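Local coordinates for protein Beta2-bungarotoxin (Bungarus multicinctus, PDB 1BUN) that acts as a presynaptic neurotoxin of krait venom, its Kunitz-type chain, disulfide-linked to a phospholipase A2 chain, probably targeting the toxin to neuronal potassium channels, at residues B[22-27]-B[33-38]; B[45-50]-B[54-59]. One frame throughout, in Å; residues are numbered along the deposited sequence.

Contact 1: residues B[22-27]-B[33-38]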
loop_
_atom_site.group_PDB
_atom_site.type_symbol
_atom_site.label_atom_id
_atom_site.label_comp_id
_atom_site.label_asym_id
_atom_site.label_seq_id
_atom_site.Cartn_x
_atom_site.Cartn_y
_atom_site.Cartn_z
ATOM N N ALA B 22 -8.548 -4.650 -22.689
ATOM C CA ALA B 22 -7.941 -4.038 -21.545
ATOM C C ALA B 22 -8.541 -2.624 -21.399
ATOM O O ALA B 22 -9.398 -2.221 -22.187
ATOM C CB ALA B 22 -6.411 -4.020 -21.703
ATOM N N PHE B 23 -8.194 -1.928 -20.324
ATOM C CA PHE B 23 -8.715 -0.589 -20.121
ATOM C C PHE B 23 -7.537 0.300 -20.031
ATOM O O PHE B 23 -6.441 -0.140 -19.666
ATOM C CB PHE B 23 -9.521 -0.472 -18.843
ATOM C CG PHE B 23 -10.572 -1.529 -18.698
ATOM C CD1 PHE B 23 -10.221 -2.850 -18.518
ATOM C CD2 PHE B 23 -11.897 -1.205 -18.750
ATOM C CE1 PHE B 23 -11.181 -3.819 -18.398
ATOM C CE2 PHE B 23 -12.845 -2.173 -18.627
ATOM C CZ PHE B 23 -12.485 -3.488 -18.451
ATOM N N TYR B 24 -7.759 1.533 -20.447
ATOM C CA TYR B 24 -6.749 2.547 -20.441
ATOM C C TYR B 24 -7.414 3.766 -19.859
ATOM O O TYR B 24 -8.646 3.844 -19.836
ATOM C CB TYR B 24 -6.330 2.827 -21.863
ATOM C CG TYR B 24 -7.360 3.527 -22.700
ATOM C CD1 TYR B 24 -8.393 2.834 -23.318
ATOM C CD2 TYR B 24 -7.220 4.866 -22.985
ATOM C CE1 TYR B 24 -9.233 3.478 -24.214
ATOM C CE2 TYR B 24 -8.040 5.507 -23.855
ATOM C CZ TYR B 24 -9.036 4.822 -24.477
ATOM O OH TYR B 24 -9.756 5.511 -25.428
ATOM N N TYR B 25 -6.628 4.729 -19.405
ATOM C CA TYR B 25 -7.220 5.918 -18.832
ATOM C C TYR B 25 -7.393 7.003 -19.877
ATOM O O TYR B 25 -6.488 7.257 -20.676
ATOM C CB TYR B 25 -6.375 6.436 -17.655
ATOM C CG TYR B 25 -6.977 7.633 -16.960
ATOM C CD1 TYR B 25 -8.154 7.520 -16.225
ATOM C CD2 TYR B 25 -6.390 8.886 -17.073
ATOM C CE1 TYR B 25 -8.735 8.632 -15.621
ATOM C CE2 TYR B 25 -6.960 9.988 -16.479
ATOM C CZ TYR B 25 -8.124 9.856 -15.757
ATOM O OH TYR B 25 -8.651 10.966 -15.148
ATOM N N LYS B 26 -8.576 7.601 -19.907
ATOM C CA LYS B 26 -8.822 8.683 -20.827
ATOM C C LYS B 26 -8.883 9.997 -20.023
ATOM O O LYS B 26 -9.818 10.222 -19.240
ATOM C CB LYS B 26 -10.117 8.471 -21.608
ATOM C CG LYS B 26 -10.088 9.239 -22.907
ATOM C CD LYS B 26 -11.418 9.346 -23.634
ATOM C CE LYS B 26 -11.182 9.695 -25.122
ATOM N NZ LYS B 26 -10.493 8.568 -25.880
ATOM N N PRO B 27 -7.852 10.848 -20.149
ATOM C CA PRO B 27 -7.843 12.119 -19.418
ATOM C C PRO B 27 -9.051 13.008 -19.693
ATOM O O PRO B 27 -9.643 13.539 -18.770
ATOM C CB PRO B 27 -6.531 12.768 -19.854
ATOM C CG PRO B 27 -6.134 12.041 -21.103
ATOM C CD PRO B 27 -6.572 10.639 -20.846
ATOM N N VAL B 33 -11.496 3.417 -19.912
ATOM C CA VAL B 33 -12.458 2.864 -20.854
ATOM C C VAL B 33 -11.867 1.625 -21.486
ATOM O O VAL B 33 -10.641 1.454 -21.450
ATOM C CB VAL B 33 -12.915 3.901 -21.911
ATOM C CG1 VAL B 33 -13.766 4.960 -21.262
ATOM C CG2 VAL B 33 -11.741 4.555 -22.563
ATOM N N GLN B 34 -12.727 0.725 -21.967
ATOM C CA GLN B 34 -12.274 -0.508 -22.623
ATOM C C GLN B 34 -11.742 -0.266 -24.050
ATOM O O GLN B 34 -12.282 0.572 -24.784
ATOM C CB GLN B 34 -13.411 -1.526 -22.675
ATOM C CG GLN B 34 -12.991 -2.931 -23.171
ATOM C CD GLN B 34 -14.115 -3.982 -23.033
ATOM O OE1 GLN B 34 -13.903 -5.183 -23.289
ATOM N NE2 GLN B 34 -15.315 -3.530 -22.635
ATOM N N PHE B 35 -10.669 -0.973 -24.420
ATOM C CA PHE B 35 -10.079 -0.856 -25.759
ATOM C C PHE B 35 -9.438 -2.172 -26.206
ATOM O O PHE B 35 -9.305 -3.111 -25.408
ATOM C CB PHE B 35 -9.082 0.310 -25.853
ATOM C CG PHE B 35 -7.706 0.008 -25.325
ATOM C CD1 PHE B 35 -7.502 -0.346 -24.009
ATOM C CD2 PHE B 35 -6.603 0.130 -26.142
ATOM C CE1 PHE B 35 -6.204 -0.571 -23.517
ATOM C CE2 PHE B 35 -5.308 -0.095 -25.646
ATOM C CZ PHE B 35 -5.115 -0.443 -24.340
ATOM N N ARG B 36 -9.114 -2.272 -27.498
ATOM C CA ARG B 36 -8.502 -3.480 -28.036
ATOM C C ARG B 36 -6.994 -3.349 -27.860
ATOM O O ARG B 36 -6.353 -2.596 -28.584
ATOM C CB ARG B 36 -8.860 -3.645 -29.523
ATOM C CG ARG B 36 -10.345 -3.907 -29.826
ATOM C CD ARG B 36 -10.597 -4.183 -31.327
ATOM N NE ARG B 36 -10.742 -5.622 -31.595
ATOM C CZ ARG B 36 -9.982 -6.317 -32.446
ATOM N NH1 ARG B 36 -9.020 -5.727 -33.144
ATOM N NH2 ARG B 36 -10.106 -7.632 -32.521
ATOM N N TYR B 37 -6.443 -4.002 -26.844
ATOM C CA TYR B 37 -4.992 -3.947 -26.576
ATOM C C TYR B 37 -4.266 -5.038 -27.386
ATOM O O TYR B 37 -4.645 -6.218 -27.318
ATOM C CB TYR B 37 -4.707 -4.146 -25.076
ATOM C CG TYR B 37 -3.238 -4.095 -24.737
ATOM C CD1 TYR B 37 -2.478 -2.966 -25.047
ATOM C CD2 TYR B 37 -2.592 -5.179 -24.153
ATOM C CE1 TYR B 37 -1.121 -2.917 -24.800
ATOM C CE2 TYR B 37 -1.215 -5.138 -23.892
ATOM C CZ TYR B 37 -0.498 -4.002 -24.229
ATOM O OH TYR B 37 0.858 -3.947 -24.050
ATOM N N GLY B 38 -3.201 -4.659 -28.096
ATOM C CA GLY B 38 -2.473 -5.604 -28.916
ATOM C C GLY B 38 -1.174 -6.169 -28.384
ATOM O O GLY B 38 -0.472 -6.856 -29.117
#

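Contact 2: residues B[45-50]-B[54-59]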
loop_
_atom_site.group_PDB
_atom_site.type_symbol
_atom_site.label_atom_id
_atom_site.label_comp_id
_atom_site.label_asym_id
_atom_site.label_seq_id
_atom_site.Cartn_x
_atom_site.Cartn_y
_atom_site.Cartn_z
ATOM N N ASN B 45 -0.255 2.368 -20.270
ATOM C CA ASN B 45 -1.639 2.792 -20.064
ATOM C C ASN B 45 -2.492 1.692 -20.672
ATOM O O ASN B 45 -2.909 1.762 -21.841
ATOM C CB ASN B 45 -1.923 4.142 -20.753
ATOM C CG ASN B 45 -3.280 4.727 -20.377
ATOM O OD1 ASN B 45 -4.053 4.104 -19.650
ATOM N ND2 ASN B 45 -3.580 5.918 -20.868
ATOM N N HIS B 46 -2.562 0.587 -19.940
ATOM C CA HIS B 46 -3.342 -0.588 -20.316
ATOM C C HIS B 46 -3.375 -1.498 -19.094
ATOM O O HIS B 46 -2.336 -1.958 -18.610
ATOM C CB HIS B 46 -2.754 -1.305 -21.549
ATOM C CG HIS B 46 -1.355 -1.813 -21.364
ATOM N ND1 HIS B 46 -1.034 -2.988 -20.720
ATOM C CD2 HIS B 46 -0.173 -1.301 -21.797
ATOM C CE1 HIS B 46 0.293 -3.146 -20.783
ATOM N NE2 HIS B 46 0.859 -2.144 -21.430
ATOM N N PHE B 47 -4.560 -1.767 -18.578
ATOM C CA PHE B 47 -4.635 -2.599 -17.387
ATOM C C PHE B 47 -5.686 -3.697 -17.556
ATOM O O PHE B 47 -6.689 -3.481 -18.226
ATOM C CB PHE B 47 -4.928 -1.701 -16.146
ATOM C CG PHE B 47 -4.160 -0.391 -16.138
ATOM C CD1 PHE B 47 -4.613 0.701 -16.867
ATOM C CD2 PHE B 47 -2.955 -0.281 -15.481
ATOM C CE1 PHE B 47 -3.873 1.886 -16.950
ATOM C CE2 PHE B 47 -2.199 0.910 -15.561
ATOM C CZ PHE B 47 -2.668 1.992 -16.302
ATOM N N LYS B 48 -5.464 -4.854 -16.937
ATOM C CA LYS B 48 -6.395 -5.977 -17.021
ATOM C C LYS B 48 -7.819 -5.584 -16.697
ATOM O O LYS B 48 -8.738 -6.227 -17.168
ATOM C CB LYS B 48 -6.058 -7.092 -16.033
ATOM C CG LYS B 48 -4.598 -7.393 -15.748
ATOM C CD LYS B 48 -4.505 -8.307 -14.501
ATOM C CE LYS B 48 -3.055 -8.499 -14.025
ATOM N NZ LYS B 48 -2.482 -7.275 -13.399
ATOM N N SER B 49 -8.023 -4.591 -15.839
ATOM C CA SER B 49 -9.385 -4.212 -15.494
ATOM C C SER B 49 -9.607 -2.777 -15.061
ATOM O O SER B 49 -8.659 -2.047 -14.787
ATOM C CB SER B 49 -9.942 -5.163 -14.435
ATOM O OG SER B 49 -9.228 -5.072 -13.215
ATOM N N ASP B 50 -10.876 -2.378 -15.057
ATOM C CA ASP B 50 -11.321 -1.039 -14.659
ATOM C C ASP B 50 -10.810 -0.676 -13.259
ATOM O O ASP B 50 -10.193 0.364 -13.066
ATOM C CB ASP B 50 -12.862 -0.993 -14.662
ATOM C CG ASP B 50 -13.418 0.431 -14.680
ATOM O OD1 ASP B 50 -12.737 1.343 -15.180
ATOM O OD2 ASP B 50 -14.549 0.655 -14.202
ATOM N N ARG B 54 -8.509 2.408 -12.430
ATOM C CA ARG B 54 -8.882 3.577 -11.632
ATOM C C ARG B 54 -7.796 3.732 -10.596
ATOM O O ARG B 54 -7.145 4.771 -10.484
ATOM C CB ARG B 54 -10.203 3.373 -10.913
ATOM C CG ARG B 54 -11.259 2.683 -11.711
ATOM C CD ARG B 54 -12.598 2.974 -11.141
ATOM N NE ARG B 54 -13.024 4.324 -11.485
ATOM C CZ ARG B 54 -13.731 4.621 -12.579
ATOM N NH1 ARG B 54 -14.088 3.647 -13.435
ATOM N NH2 ARG B 54 -14.081 5.892 -12.817
ATOM N N CYS B 55 -7.532 2.621 -9.922
ATOM C CA CYS B 55 -6.520 2.535 -8.886
ATOM C C CYS B 55 -5.230 3.230 -9.269
ATOM O O CYS B 55 -4.671 3.985 -8.477
ATOM C CB CYS B 55 -6.206 1.074 -8.614
ATOM S SG CYS B 55 -5.220 0.831 -7.117
ATOM N N GLU B 56 -4.774 2.969 -10.491
ATOM C CA GLU B 56 -3.522 3.508 -10.993
ATOM C C GLU B 56 -3.582 4.902 -11.573
ATOM O O GLU B 56 -2.568 5.610 -11.562
ATOM C CB GLU B 56 -2.948 2.586 -12.079
ATOM C CG GLU B 56 -2.452 1.245 -11.633
ATOM C CD GLU B 56 -0.983 1.256 -11.297
ATOM O OE1 GLU B 56 -0.544 2.123 -10.515
ATOM O OE2 GLU B 56 -0.258 0.378 -11.794
ATOM N N CYS B 57 -4.757 5.302 -12.055
ATOM C CA CYS B 57 -4.898 6.582 -12.740
ATOM C C CYS B 57 -5.894 7.614 -12.288
ATOM O O CYS B 57 -5.815 8.763 -12.737
ATOM C CB CYS B 57 -5.187 6.346 -14.221
ATOM S SG CYS B 57 -3.975 5.323 -15.065
ATOM N N LEU B 58 -6.876 7.224 -11.498
ATOM C CA LEU B 58 -7.863 8.203 -11.081
ATOM C C LEU B 58 -7.202 9.397 -10.392
ATOM O O LEU B 58 -6.322 9.242 -9.549
ATOM C CB LEU B 58 -8.968 7.559 -10.237
ATOM C CG LEU B 58 -10.403 7.771 -10.756
ATOM C CD1 LEU B 58 -10.471 7.691 -12.254
ATOM C CD2 LEU B 58 -11.324 6.740 -10.150
ATOM N N GLU B 59 -7.526 10.584 -10.896
ATOM C CA GLU B 59 -6.992 11.843 -10.384
ATOM C C GLU B 59 -7.752 12.303 -9.147
ATOM O O GLU B 59 -8.959 12.531 -9.202
ATOM C CB GLU B 59 -7.089 12.917 -11.464
ATOM C CG GLU B 59 -6.426 12.536 -12.777
ATOM C CD GLU B 59 -6.655 13.572 -13.861
ATOM O OE1 GLU B 59 -6.436 14.770 -13.575
ATOM O OE2 GLU B 59 -7.081 13.196 -14.981
#

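Contact 1: residues B[22-27]-B[33-38]
The ring of Phe35 takes Tyr24 CG over one face, offset toward the rim, and its opposite face carries the backbone N of Tyr37, while Phe23 N lies in plane at its edge. Tyr24 turns its own edge toward that first face: the centroids stand 4.9 Å apart with the planes at 69°, an edge-to-face (T-shaped) pair in which Tyr24 CD1 comes 3.4 Å from Phe35 CD1. The antiparallel register puts both residues on one face of the sheet, and in each the CG sits between the backbone N and the carbonyl carbon (chi1 70° for Tyr24), a setting that brings the two CD1 atoms side by side. The carbonyl O of Gln34 sits at the edge of the Tyr24 ring. Ala22 continues this face, its CB 3.8 Å from Tyr37 CB. The other face holds Phe23 and Gln34, where Phe23 CE2 meets Gln34 CB at 4.1 Å. Between the two faces, the backbones form two reciprocal pairs of hydrogen bonds. Phe35 N gives a 2.9 Å bond to Ala22 O, answered by Ala22 N to Phe35 O at 3.2 Å, and Val33 N and Tyr24 N pair likewise with Tyr24 O and Val33 O. Between them Phe23 and Gln34 are a non-hydrogen-bonded pair, and Phe23 CA makes a CA-H...O contact of 3.1 Å with Val33 O. The short strand axes run 120° apart, a strong departure from straight antiparallel alignment, as befits the twisted two-stranded beta hairpin at the centre of the Kunitz/BPTI fold.

Contact 2: residues B[45-50]-B[54-59]
The C-terminal helix of the Kunitz domain, 50-57, meets here the loop that leads into it, with Ser49 at its N-cap position. Phe47 from the loop reaches the far end of the helix, its CG anti to the carbonyl carbon, which aims the ring at Glu56 and Cys57. The aliphatic CB of Glu56 meets the ring obliquely, 3.9 Å from Phe47 CE2. Cys57 SG lies 3.8 Å from Phe47 CZ and 4.7 Å from the ring centroid, 54° off the normal: an oblique sulfur-aromatic contact. This sulfur is bonded to Cys7 SG in one of the three disulfides of the BPTI-like fold, so the ring packs against the bridge that ties the helix to the N-terminal part of the chain. Within the first turn Arg54 N donates to Asp50 O, the helical i to i+4 bond, though the modelled place of that carbonyl oxygen is doubtful. The same two residues form a salt bridge, Asp50 OD2 to Arg54 NH1 at 3.1 Å; its hydrogen bond is weak, bent to 131° at the hydrogen, and Asp50 OD1 is nearly as close to NH1, at 3.2 Å. OD2 meets the guanidinium at its edge, with the carboxylate plane turned 85° from it. Arg54 O accepts from both Cys57 N, at 2.9 Å, and Leu58 N, at 2.7 Å, as the helix ends.

In the fold
Contact 1 lies largely at the surface, with Ala22 alone buried among its touching residues, whereas contact 2 is partly buried, Phe47 and Cys57 lying inside. Their chemistry follows their elements: reciprocal backbone bonds and an aromatic pair hold the hairpin of 22-27 and 33-38; in contact 2 Phe47 joins loop to helix through Cys57 and Glu56, while the Asp50-Arg54 ion pair and backbone bond lie within the helix itself. The two contacts join directly, since Asn45 OD1 lies 2.7 Å from Tyr25 N and Phe47 N 2.7 Å from Phe23 O, both probable hydrogen bonds that fix the loop to strand 20-26. Only contact 2 reaches the other protein chain, to which Cys55 is disulfide-bonded.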